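Local coordinates for uncharacterized protein (Bacillus thuringiensis serovar kurstaki, PDB 4XE7) that probably binds nucleotide and assembles into actin-like filaments as a ParM-type bacterial cytoskeletal protein, consistent with a role in plasmid partitioning, at residues A[262-267]-A[346-351]; A[235-239]-A[369-374]; A[315-319]-A[378-382]; A[243-247]-A[354-358]; A[272-276]-A[292-297]. Residues are numbered along the deposited sequence.

Interaction 1 of 5, residues A[262-267]-A[346-351]; sequences LGTNKY and KYAEDQ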
# COMPACT_ATOMS: atom_id res chain seq x y z
N LEU A 262 -5.16 -0.41 -19.44
CA LEU A 262 -3.77 -0.78 -19.70
C LEU A 262 -3.10 -1.28 -18.40
O LEU A 262 -2.68 -0.47 -17.56
CB LEU A 262 -2.99 0.40 -20.29
CG LEU A 262 -1.53 0.13 -20.68
CD1 LEU A 262 -1.40 -1.07 -21.64
CD2 LEU A 262 -0.87 1.36 -21.31
N GLY A 263 -3.01 -2.60 -18.25
CA GLY A 263 -2.51 -3.23 -17.04
C GLY A 263 -1.31 -4.10 -17.34
O GLY A 263 -0.99 -4.32 -18.50
N THR A 264 -0.64 -4.60 -16.30
CA THR A 264 0.43 -5.59 -16.52
C THR A 264 -0.08 -7.02 -16.73
O THR A 264 0.65 -7.88 -17.26
CB THR A 264 1.42 -5.63 -15.33
OG1 THR A 264 0.68 -5.87 -14.12
CG2 THR A 264 2.21 -4.31 -15.24
N ASN A 265 -1.32 -7.27 -16.31
CA ASN A 265 -1.90 -8.61 -16.31
C ASN A 265 -1.70 -9.36 -17.63
O ASN A 265 -1.12 -10.45 -17.65
CB ASN A 265 -3.41 -8.56 -15.98
CG ASN A 265 -3.68 -8.41 -14.49
OD1 ASN A 265 -2.79 -8.60 -13.66
ND2 ASN A 265 -4.92 -8.08 -14.15
N LYS A 266 -2.18 -8.78 -18.72
CA LYS A 266 -2.09 -9.49 -20.00
C LYS A 266 -0.64 -9.74 -20.44
O LYS A 266 -0.38 -10.72 -21.13
CB LYS A 266 -2.86 -8.74 -21.07
CG LYS A 266 -4.19 -8.20 -20.56
CD LYS A 266 -5.29 -8.32 -21.59
CE LYS A 266 -6.64 -8.05 -20.96
NZ LYS A 266 -7.73 -8.06 -21.98
N TYR A 267 0.29 -8.86 -20.06
CA TYR A 267 1.70 -9.00 -20.47
C TYR A 267 2.36 -10.13 -19.69
O TYR A 267 3.14 -10.92 -20.24
CB TYR A 267 2.47 -7.68 -20.27
CG TYR A 267 1.91 -6.56 -21.12
CD1 TYR A 267 2.45 -6.27 -22.37
CD2 TYR A 267 0.80 -5.82 -20.68
CE1 TYR A 267 1.91 -5.24 -23.16
CE2 TYR A 267 0.25 -4.82 -21.46
CZ TYR A 267 0.82 -4.52 -22.70
OH TYR A 267 0.27 -3.52 -23.46
N LYS A 346 7.64 -4.68 -24.23
CA LYS A 346 6.37 -4.51 -24.94
C LYS A 346 5.41 -3.67 -24.08
O LYS A 346 4.77 -2.72 -24.55
CB LYS A 346 5.77 -5.88 -25.26
CG LYS A 346 4.58 -5.86 -26.19
CD LYS A 346 4.51 -7.14 -27.01
CE LYS A 346 4.44 -8.38 -26.13
NZ LYS A 346 4.89 -9.60 -26.86
N TYR A 347 5.35 -4.01 -22.80
CA TYR A 347 4.55 -3.24 -21.85
C TYR A 347 5.07 -1.80 -21.71
O TYR A 347 4.30 -0.84 -21.69
CB TYR A 347 4.54 -3.94 -20.48
CG TYR A 347 3.90 -3.10 -19.39
CD1 TYR A 347 2.52 -3.00 -19.28
CD2 TYR A 347 4.68 -2.43 -18.46
CE1 TYR A 347 1.93 -2.24 -18.26
CE2 TYR A 347 4.11 -1.67 -17.45
CZ TYR A 347 2.73 -1.58 -17.36
OH TYR A 347 2.16 -0.81 -16.36
N ALA A 348 6.39 -1.65 -21.60
CA ALA A 348 7.01 -0.32 -21.50
C ALA A 348 6.67 0.58 -22.69
O ALA A 348 6.35 1.75 -22.53
CB ALA A 348 8.51 -0.44 -21.38
N GLU A 349 6.74 0.02 -23.88
CA GLU A 349 6.44 0.74 -25.11
C GLU A 349 4.96 1.16 -25.17
O GLU A 349 4.63 2.30 -25.53
CB GLU A 349 6.83 -0.14 -26.32
CG GLU A 349 6.74 0.56 -27.67
CD GLU A 349 7.48 1.90 -27.69
OE1 GLU A 349 8.71 1.91 -27.49
OE2 GLU A 349 6.82 2.94 -27.91
N ASP A 350 4.07 0.26 -24.79
CA ASP A 350 2.65 0.62 -24.76
C ASP A 350 2.36 1.69 -23.71
O ASP A 350 1.59 2.62 -23.96
CB ASP A 350 1.80 -0.62 -24.51
CG ASP A 350 1.77 -1.54 -25.72
OD1 ASP A 350 2.02 -1.02 -26.84
OD2 ASP A 350 1.52 -2.75 -25.55
N GLN A 351 3.00 1.58 -22.55
CA GLN A 351 2.88 2.64 -21.57
C GLN A 351 3.50 3.94 -22.07
O GLN A 351 2.99 5.03 -21.79
CB GLN A 351 3.53 2.22 -20.25
CG GLN A 351 2.61 1.28 -19.40
CD GLN A 351 1.39 2.03 -18.81
OE1 GLN A 351 1.24 3.23 -19.00
NE2 GLN A 351 0.55 1.32 -18.09
O HOH W 1 -0.43 -0.83 -15.75
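In this actin-like fold, the segment 262-267, which leads into helix 265-279, packs against one flank of the long helix 337-362. Along that helix, Lys346 comes first, at the exposed border, where its CG lies 4.1 Å from CE1 of Tyr267. Tyr347 makes the aromatic centre of the contact. The edge of Tyr347 points at the face of the Tyr267 ring in a T-shaped pair (centroids 5.2 Å apart, planes at 74°), and Tyr347 CB sits over that same ring, 3.8 Å from the centroid. The face of Tyr347 in turn receives CG2 of Thr264 in a CH-pi contact, 3.9 Å from the ring centroid, while Phe376 adds a second edge-to-face partner. A water bridges the Tyr347 hydroxyl and the Leu262 carbonyl, accepting from Tyr347 OH (2.7 Å) and donating to Leu262 O (2.9 Å). One turn on from Lys346, Asp350 takes a short hydrogen bond near the plane of the Tyr267 ring, from Tyr267 OH to Asp350 OD2 at 2.6 Å. Gln351, one turn beyond Tyr347, gives its amide to Ser242 OG, and that serine also bonds Leu262 O. The contact finishes with Leu262 CD2 resting 3.4 Å from Gln351 CD.

Interaction 2 of 5, residues A[235-239]-A[369-374]; sequences NDLGA and VVGGGV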
# COMPACT_ATOMS: atom_id res chain seq x y z
N ASN A 235 0.76 9.18 -12.82
CA ASN A 235 0.22 8.02 -13.49
C ASN A 235 0.47 6.76 -12.66
O ASN A 235 1.61 6.34 -12.46
CB ASN A 235 0.85 7.90 -14.88
CG ASN A 235 0.66 9.16 -15.70
OD1 ASN A 235 -0.34 9.33 -16.39
ND2 ASN A 235 1.64 10.08 -15.61
N ASP A 236 -0.62 6.19 -12.15
CA ASP A 236 -0.56 5.01 -11.30
C ASP A 236 -0.73 3.75 -12.17
O ASP A 236 -1.84 3.46 -12.63
CB ASP A 236 -1.66 5.08 -10.23
CG ASP A 236 -1.49 4.04 -9.12
OD1 ASP A 236 -2.22 4.14 -8.11
OD2 ASP A 236 -0.62 3.14 -9.24
N LEU A 237 0.37 3.02 -12.37
CA LEU A 237 0.37 1.84 -13.26
C LEU A 237 0.10 0.55 -12.48
O LEU A 237 0.96 0.08 -11.73
CB LEU A 237 1.71 1.74 -14.01
CG LEU A 237 2.21 3.07 -14.55
CD1 LEU A 237 3.49 2.91 -15.35
CD2 LEU A 237 1.11 3.70 -15.41
N GLY A 238 -1.09 -0.02 -12.66
CA GLY A 238 -1.50 -1.17 -11.88
C GLY A 238 -1.58 -2.48 -12.66
O GLY A 238 -1.18 -2.54 -13.82
N ALA A 239 -2.14 -3.51 -12.04
CA ALA A 239 -2.18 -4.84 -12.65
C ALA A 239 -3.22 -4.92 -13.77
O ALA A 239 -2.97 -5.52 -14.82
CB ALA A 239 -2.47 -5.91 -11.58
N VAL A 369 5.46 8.58 -12.73
CA VAL A 369 4.89 7.24 -12.73
C VAL A 369 5.04 6.61 -11.35
O VAL A 369 6.05 6.80 -10.67
CB VAL A 369 5.54 6.32 -13.79
CG1 VAL A 369 5.20 6.82 -15.18
CG2 VAL A 369 7.07 6.20 -13.60
N VAL A 370 4.01 5.89 -10.93
CA VAL A 370 4.03 5.15 -9.67
C VAL A 370 3.28 3.87 -9.92
O VAL A 370 2.64 3.74 -10.96
CB VAL A 370 3.37 5.92 -8.49
CG1 VAL A 370 4.08 7.22 -8.25
CG2 VAL A 370 1.91 6.16 -8.76
N GLY A 371 3.35 2.93 -8.98
CA GLY A 371 2.57 1.71 -9.06
C GLY A 371 3.44 0.53 -9.41
O GLY A 371 4.57 0.72 -9.86
N GLY A 372 2.92 -0.68 -9.23
CA GLY A 372 3.63 -1.91 -9.53
C GLY A 372 4.04 -2.06 -10.99
O GLY A 372 5.00 -2.77 -11.30
N GLY A 373 3.31 -1.40 -11.88
CA GLY A 373 3.63 -1.40 -13.30
C GLY A 373 4.99 -0.78 -13.61
O GLY A 373 5.66 -1.15 -14.57
N VAL A 374 5.41 0.19 -12.80
CA VAL A 374 6.72 0.80 -12.99
C VAL A 374 7.82 -0.23 -12.72
O VAL A 374 8.85 -0.24 -13.39
CB VAL A 374 6.91 2.02 -12.09
CG1 VAL A 374 8.25 2.66 -12.33
CG2 VAL A 374 5.81 3.05 -12.35
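Three backbone hydrogen bonds hold these segments together. Val370 N donates to Asn235 O (2.9 Å), and Leu237 N donates to Val370 O (2.8 Å), the alternation expected where parallel strands 232-237 and 366-370 run side by side, with Asn235 beside Val369 and Asp236 beside Val370. The third carries the pairing past the end of the second strand: Gly373 N, in the first turn of helix 372-376, donates to Leu237 O (2.8 Å). CA-H...O contacts support them, Val369 CA to Asn235 O at 3.4 Å and Asp236 CA to Val370 O at 3.5 Å. Gly371 and Gly373 allow this close approach. At phi 107° Gly371 could not hold a CB, which would collide with Leu237 O and Asp236 OD2, and a CB on Gly373 would run into Leu237 CB. Farther out, Leu237 CD1 packs on Val374 CG2 (3.8 Å) and more loosely on Val369 CG1 (4.3 Å), while the Asn235 side chain bonds Asn244 on the next strand. The strand-glycine-helix sequence Val370 to Val374 probably corresponds to the adenosine motif of actin-family proteins, and Asp236 to Ala239 probably begins their phosphate-2 loop. The two lie side by side here in a chain without nucleotide.

Interaction 3 of 5, residues A[315-319]-A[378-382]; sequences MIEDD and YAGLR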
# COMPACT_ATOMS: atom_id res chain seq x y z
N MET A 315 18.55 -3.80 -10.66
CA MET A 315 18.55 -2.81 -11.74
C MET A 315 18.41 -1.40 -11.16
O MET A 315 19.10 -0.48 -11.57
CB MET A 315 17.42 -3.08 -12.75
CG MET A 315 17.45 -4.43 -13.47
SD MET A 315 16.32 -4.52 -14.91
CE MET A 315 17.26 -3.68 -16.15
N ILE A 316 17.51 -1.25 -10.19
CA ILE A 316 17.28 0.06 -9.57
C ILE A 316 18.52 0.56 -8.82
O ILE A 316 18.80 1.76 -8.80
CB ILE A 316 16.07 0.01 -8.63
CG1 ILE A 316 14.79 -0.21 -9.46
CG2 ILE A 316 15.96 1.28 -7.79
CD1 ILE A 316 13.52 -0.41 -8.62
N GLU A 317 19.28 -0.37 -8.23
CA GLU A 317 20.52 -0.02 -7.54
C GLU A 317 21.65 0.38 -8.49
O GLU A 317 22.59 1.08 -8.09
CB GLU A 317 20.99 -1.20 -6.68
CG GLU A 317 20.15 -1.44 -5.45
CD GLU A 317 20.22 -0.28 -4.48
OE1 GLU A 317 21.33 0.02 -3.99
OE2 GLU A 317 19.16 0.33 -4.20
N ASP A 318 21.58 -0.06 -9.73
CA ASP A 318 22.75 -0.03 -10.59
C ASP A 318 22.34 -0.05 -12.05
O ASP A 318 22.02 -1.12 -12.59
CB ASP A 318 23.65 -1.22 -10.27
CG ASP A 318 24.97 -1.21 -11.02
OD1 ASP A 318 25.17 -0.39 -11.94
OD2 ASP A 318 25.81 -2.07 -10.69
N ASP A 319 22.38 1.13 -12.67
CA ASP A 319 21.96 1.32 -14.06
C ASP A 319 22.71 0.45 -15.06
O ASP A 319 22.23 0.24 -16.18
CB ASP A 319 22.14 2.80 -14.46
CG ASP A 319 21.35 3.76 -13.59
OD1 ASP A 319 21.74 4.94 -13.51
OD2 ASP A 319 20.34 3.34 -12.99
N TYR A 378 10.11 -1.43 -15.59
CA TYR A 378 11.28 -0.61 -15.27
C TYR A 378 12.37 -0.63 -16.36
O TYR A 378 12.93 0.42 -16.67
CB TYR A 378 11.89 -1.04 -13.92
CG TYR A 378 13.04 -0.14 -13.48
CD1 TYR A 378 14.36 -0.47 -13.75
CD2 TYR A 378 12.79 1.06 -12.82
CE1 TYR A 378 15.42 0.39 -13.36
CE2 TYR A 378 13.82 1.90 -12.43
CZ TYR A 378 15.14 1.56 -12.70
OH TYR A 378 16.16 2.40 -12.31
N ALA A 379 12.67 -1.79 -16.94
CA ALA A 379 13.77 -1.88 -17.90
C ALA A 379 13.59 -0.94 -19.08
O ALA A 379 14.56 -0.39 -19.60
CB ALA A 379 13.94 -3.32 -18.40
N GLY A 380 12.34 -0.73 -19.49
CA GLY A 380 12.05 0.22 -20.55
C GLY A 380 11.69 1.61 -20.06
O GLY A 380 12.20 2.62 -20.58
N LEU A 381 10.83 1.69 -19.05
CA LEU A 381 10.34 2.98 -18.56
C LEU A 381 11.47 3.90 -18.14
O LEU A 381 11.39 5.12 -18.33
CB LEU A 381 9.36 2.78 -17.39
CG LEU A 381 8.06 2.08 -17.77
CD1 LEU A 381 7.28 1.62 -16.53
CD2 LEU A 381 7.22 2.99 -18.62
N ARG A 382 12.54 3.35 -17.59
CA ARG A 382 13.64 4.22 -17.13
C ARG A 382 14.27 5.05 -18.26
O ARG A 382 14.86 6.09 -18.00
CB ARG A 382 14.73 3.41 -16.43
CG ARG A 382 15.45 2.49 -17.35
CD ARG A 382 16.50 1.73 -16.62
NE ARG A 382 17.15 0.77 -17.49
CZ ARG A 382 18.11 -0.04 -17.09
NH1 ARG A 382 18.52 0.01 -15.83
NH2 ARG A 382 18.67 -0.89 -17.94
O HOH W 2 18.63 1.63 -12.94
O HOH W 3 20.25 -1.91 -14.48
O HOH W 4 21.96 -1.34 -18.03
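This is a hydrophobic contact bordered by ordered water, made where the C-terminal end of helix 300-317 meets the short helix 378-381 that follows helix 372-376. It centres on the ring of Tyr378, over whose face Ile316 places CG1 in a CH-pi contact, 3.8 Å from the centroid and 16° off the ring normal. Met315 CB approaches Tyr378 CE1 at 4.1 Å. Farther along the partner helix, Met315 CE lies 4.0 Å from Ala379 CB and 3.6 Å from Arg382 NH2, over one face of the guanidinium. Polar links between the segments pass through water. One molecule donates to Met315 O (2.6 Å) and to Asp319 OD2 (2.4 Å) and accepts from Tyr378 OH (2.7 Å), with a weak further bond from Arg382 NH1 (3.3 Å). A second accepts from Arg382 NH1 (2.9 Å) and lies 2.7 Å from Asp318 O, to which it can donate, so the arginine is tied to the chain as it leaves helix 300-317. Nearby, Tyr378 leans on Leu392 and Ile316 on Ile396. The contact is plain helix-end packing within the second half of an actin-like fold, fastening helix 300-317 to the segment just beyond the probable adenosine motif.

Interaction 4 of 5, residues A[243-247]-A[354-358]; sequences DNAFF and SLMKF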
# COMPACT_ATOMS: atom_id res chain seq x y z
N ASP A 243 -4.12 4.56 -13.97
CA ASP A 243 -4.83 5.79 -13.60
C ASP A 243 -4.01 7.05 -13.94
O ASP A 243 -2.93 7.27 -13.38
CB ASP A 243 -5.16 5.74 -12.10
CG ASP A 243 -6.02 6.90 -11.64
OD1 ASP A 243 -7.25 6.87 -11.89
OD2 ASP A 243 -5.47 7.84 -11.03
N ASN A 244 -4.49 7.84 -14.89
CA ASN A 244 -3.74 9.04 -15.28
C ASN A 244 -4.36 10.27 -14.62
O ASN A 244 -5.35 10.79 -15.10
CB ASN A 244 -3.72 9.20 -16.80
CG ASN A 244 -3.30 7.92 -17.50
OD1 ASN A 244 -4.13 7.18 -18.03
ND2 ASN A 244 -2.00 7.64 -17.47
N ALA A 245 -3.76 10.70 -13.51
CA ALA A 245 -4.28 11.83 -12.75
C ALA A 245 -3.50 13.10 -13.05
O ALA A 245 -2.28 13.07 -13.16
CB ALA A 245 -4.23 11.52 -11.23
N PHE A 246 -4.21 14.22 -13.19
CA PHE A 246 -3.54 15.50 -13.41
C PHE A 246 -3.93 16.49 -12.33
O PHE A 246 -5.11 16.75 -12.09
CB PHE A 246 -3.86 16.04 -14.79
CG PHE A 246 -3.23 17.37 -15.08
CD1 PHE A 246 -1.88 17.59 -14.86
CD2 PHE A 246 -3.99 18.40 -15.62
CE1 PHE A 246 -1.31 18.81 -15.16
CE2 PHE A 246 -3.43 19.63 -15.91
CZ PHE A 246 -2.08 19.83 -15.68
N PHE A 247 -2.92 17.03 -11.66
CA PHE A 247 -3.14 17.98 -10.57
C PHE A 247 -2.59 19.36 -10.94
O PHE A 247 -1.42 19.50 -11.31
CB PHE A 247 -2.47 17.49 -9.29
CG PHE A 247 -2.98 16.17 -8.79
CD1 PHE A 247 -4.08 16.11 -7.95
CD2 PHE A 247 -2.34 14.99 -9.14
CE1 PHE A 247 -4.55 14.88 -7.48
CE2 PHE A 247 -2.80 13.76 -8.68
CZ PHE A 247 -3.90 13.70 -7.84
N SER A 354 1.10 5.85 -24.12
CA SER A 354 0.04 6.37 -23.26
C SER A 354 0.49 7.59 -22.43
O SER A 354 -0.21 8.62 -22.35
CB SER A 354 -0.44 5.26 -22.31
OG SER A 354 -1.23 5.79 -21.26
N LEU A 355 1.66 7.45 -21.81
CA LEU A 355 2.23 8.48 -20.94
C LEU A 355 2.64 9.74 -21.71
O LEU A 355 2.50 10.86 -21.20
CB LEU A 355 3.44 7.94 -20.19
CG LEU A 355 3.14 6.78 -19.25
CD1 LEU A 355 4.41 6.12 -18.79
CD2 LEU A 355 2.36 7.29 -18.06
N MET A 356 3.17 9.55 -22.91
CA MET A 356 3.57 10.71 -23.72
C MET A 356 2.32 11.47 -24.17
O MET A 356 2.26 12.69 -24.09
CB MET A 356 4.44 10.29 -24.91
CG MET A 356 5.84 9.79 -24.49
SD MET A 356 6.94 11.06 -23.75
CE MET A 356 7.58 11.86 -25.22
N LYS A 357 1.30 10.73 -24.60
CA LYS A 357 0.04 11.37 -24.99
C LYS A 357 -0.59 12.16 -23.81
O LYS A 357 -1.09 13.28 -24.00
CB LYS A 357 -0.91 10.31 -25.53
CG LYS A 357 -2.31 10.77 -25.82
CD LYS A 357 -3.14 9.67 -26.48
CE LYS A 357 -2.51 9.21 -27.78
NZ LYS A 357 -2.94 10.08 -28.92
N PHE A 358 -0.57 11.60 -22.61
CA PHE A 358 -1.15 12.27 -21.46
C PHE A 358 -0.34 13.51 -21.12
O PHE A 358 -0.89 14.49 -20.66
CB PHE A 358 -1.21 11.35 -20.24
CG PHE A 358 -2.08 11.89 -19.13
CD1 PHE A 358 -3.43 12.12 -19.34
CD2 PHE A 358 -1.55 12.16 -17.86
CE1 PHE A 358 -4.24 12.60 -18.32
CE2 PHE A 358 -2.37 12.63 -16.83
CZ PHE A 358 -3.72 12.86 -17.07
O HOH W 5 -1.05 4.94 -18.85
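Packing on the ring of Phe358 dominates here. Phe358, pointing from helix 354-358 toward strand 243-247, presents a face of its ring to Asn244, whose CB stands 3.5 Å from the ring centroid and only 6° off the normal, a well-centred CH-pi contact. Phe358 CZ lies 3.3 Å from Asn244 O, and Phe358 CE2, at the ring edge, 3.7 Å from Ala245 O. Apolar contact extends to Phe246, whose CB is 3.9 Å from Phe358 CZ although its own ring leads away from the helix. The polar part is small and indirect: a water accepts from Asn244 ND2 (3.2 Å) and hydrogen-bonds Ser354 OG (2.6 Å), bridging atoms that are 4.3 Å apart. The Asn244 amide also bonds Asn235 OD1 on the adjoining strand. Leu355 adds a distant touch, CD2 to Asn244 ND2 at 4.4 Å. Strand and helix segments run nearly parallel, 23° between their directions and 10.4 Å between axes, the layered alpha/beta packing of an actin-like domain. Helix 337-362 thus spans more than one strand of the sheet: Phe358 touches Ala233 and Asn235 of strand 232-237 as well as strand 242-248, which on its far edge pairs with strand 251-260.

Interaction 5 of 5, residues A[272-276]-A[292-297]; sequences LKNIK and EIESPF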
# COMPACT_ATOMS: atom_id res chain seq x y z
N LEU A 272 4.12 -15.86 -18.89
CA LEU A 272 3.96 -17.15 -18.22
C LEU A 272 3.74 -18.26 -19.23
O LEU A 272 4.31 -19.36 -19.09
CB LEU A 272 2.81 -17.09 -17.20
CG LEU A 272 3.24 -16.17 -16.05
CD1 LEU A 272 2.11 -15.90 -15.11
CD2 LEU A 272 4.42 -16.76 -15.30
N LYS A 273 2.93 -17.98 -20.24
CA LYS A 273 2.68 -18.97 -21.29
C LYS A 273 3.95 -19.36 -22.04
O LYS A 273 4.22 -20.56 -22.26
CB LYS A 273 1.64 -18.46 -22.30
CG LYS A 273 1.70 -19.24 -23.62
CD LYS A 273 0.49 -18.95 -24.51
CE LYS A 273 0.87 -18.06 -25.68
NZ LYS A 273 1.24 -16.69 -25.23
N ASN A 274 4.71 -18.34 -22.47
CA ASN A 274 5.99 -18.55 -23.16
C ASN A 274 7.02 -19.25 -22.29
O ASN A 274 7.85 -20.01 -22.80
CB ASN A 274 6.57 -17.21 -23.64
CG ASN A 274 5.76 -16.60 -24.75
OD1 ASN A 274 5.12 -17.31 -25.52
ND2 ASN A 274 5.76 -15.27 -24.84
N ILE A 275 7.02 -18.96 -20.98
CA ILE A 275 7.93 -19.65 -20.07
C ILE A 275 7.66 -21.16 -20.04
O ILE A 275 8.59 -21.98 -20.11
CB ILE A 275 7.86 -19.06 -18.63
CG1 ILE A 275 8.60 -17.72 -18.59
CG2 ILE A 275 8.47 -20.04 -17.60
CD1 ILE A 275 8.61 -17.04 -17.26
N LYS A 276 6.39 -21.52 -19.95
CA LYS A 276 6.04 -22.93 -19.99
C LYS A 276 6.45 -23.55 -21.33
O LYS A 276 7.01 -24.64 -21.39
CB LYS A 276 4.55 -23.14 -19.77
CG LYS A 276 4.19 -24.60 -20.02
CD LYS A 276 2.94 -25.05 -19.32
CE LYS A 276 2.67 -26.51 -19.68
NZ LYS A 276 1.48 -27.02 -18.98
N GLU A 292 0.54 -32.00 -20.09
CA GLU A 292 0.07 -31.71 -18.75
C GLU A 292 -0.19 -30.22 -18.53
O GLU A 292 0.46 -29.36 -19.14
CB GLU A 292 1.05 -32.25 -17.73
CG GLU A 292 1.39 -33.68 -17.98
CD GLU A 292 0.45 -34.66 -17.27
OE1 GLU A 292 -0.62 -34.23 -16.80
OE2 GLU A 292 0.79 -35.86 -17.19
N ILE A 293 -1.12 -29.91 -17.63
CA ILE A 293 -1.58 -28.53 -17.46
C ILE A 293 -0.68 -27.68 -16.57
O ILE A 293 -0.66 -26.46 -16.71
CB ILE A 293 -3.02 -28.50 -16.89
CG1 ILE A 293 -3.71 -27.18 -17.25
CG2 ILE A 293 -3.05 -28.76 -15.37
CD1 ILE A 293 -5.17 -27.13 -16.83
N GLU A 294 0.08 -28.30 -15.67
CA GLU A 294 0.79 -27.53 -14.64
C GLU A 294 1.90 -26.65 -15.22
O GLU A 294 2.28 -26.79 -16.39
CB GLU A 294 1.37 -28.47 -13.57
CG GLU A 294 0.33 -29.04 -12.62
CD GLU A 294 -0.44 -30.21 -13.21
OE1 GLU A 294 -0.14 -30.64 -14.35
OE2 GLU A 294 -1.34 -30.73 -12.51
N SER A 295 2.42 -25.75 -14.40
CA SER A 295 3.35 -24.72 -14.85
C SER A 295 4.17 -24.21 -13.67
O SER A 295 3.78 -24.41 -12.53
CB SER A 295 2.57 -23.57 -15.50
OG SER A 295 1.82 -22.86 -14.54
N PRO A 296 5.32 -23.56 -13.93
CA PRO A 296 6.21 -23.28 -12.81
C PRO A 296 5.77 -22.18 -11.83
O PRO A 296 6.38 -22.09 -10.76
CB PRO A 296 7.52 -22.88 -13.49
CG PRO A 296 7.14 -22.49 -14.90
CD PRO A 296 5.97 -23.35 -15.24
N PHE A 297 4.75 -21.37 -12.16
CA PHE A 297 4.30 -20.32 -11.24
C PHE A 297 2.82 -20.47 -10.92
O PHE A 297 2.05 -20.90 -11.77
CB PHE A 297 4.56 -18.92 -11.82
CG PHE A 297 6.01 -18.59 -11.94
CD1 PHE A 297 6.72 -18.15 -10.84
CD2 PHE A 297 6.67 -18.81 -13.12
CE1 PHE A 297 8.06 -17.89 -10.92
CE2 PHE A 297 8.01 -18.55 -13.22
CZ PHE A 297 8.71 -18.09 -12.11
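Helix segment 272-276 and the irregular loop 292-297 run past one another in opposite senses: the closest CA pairs are Lys276 with Ser295 (6.1 Å) and Leu272 with Phe297 (7.7 Å). This helix-against-loop packing lies in the peripheral part of the actin-like fold, probably subdomain IIB, the counterpart of actin subdomain 4. The helix is regular, with Lys276 N bonded to Leu272 O at 3.1 Å, whereas the loop is nearly extended at Ser295 and has left helix 283-289 before entering helix 300-317. At the phenylalanine end the contact is apolar. Leu272 CD2 meets Phe297 CD2 at 3.7 Å, and Ile275 CG2 packs on Pro296 CG at 3.9 Å. The proline and the phenylalanine both also rest on Val327 of strand 326-329, and Phe297 touches Leu307 of helix 300-317, so this end is closed over on several sides. Toward the other end Lys276 stretches out, chi1 to chi4 all t, its CD passing Ser295 CB at 4.1 Å. Its ammonium reaches a bend where successive carbonyls turn toward it: Lys276 NZ donates to Glu292 O at 2.6 Å and Glu294 O at 2.7 Å, with a weak third bond to Ile293 O at 3.2 Å.

How the interactions relate
From the N terminus, strand 232-237 opens the widest loop, closed when 369-374 returns beside it in interaction 2. Within that loop lies interaction 4, from 243-247 to 354-358, and within that again interaction 1, from 262-267 to 346-351; interaction 5, between 272-276 and 292-297, is the innermost and most local. Interaction 3 starts at 315-319, after interaction 5 has closed, and ends at 378-382, crossing interactions 1, 2 and 4. Helix 337-362 serves interactions 1 and 4, and helix 265-279 serves 1 and 5. Interactions 1 to 4 touch one another around the five-stranded sheet that contains strands 232-237, 242-248 and 366-370, while interaction 5 stands apart in the peripheral region.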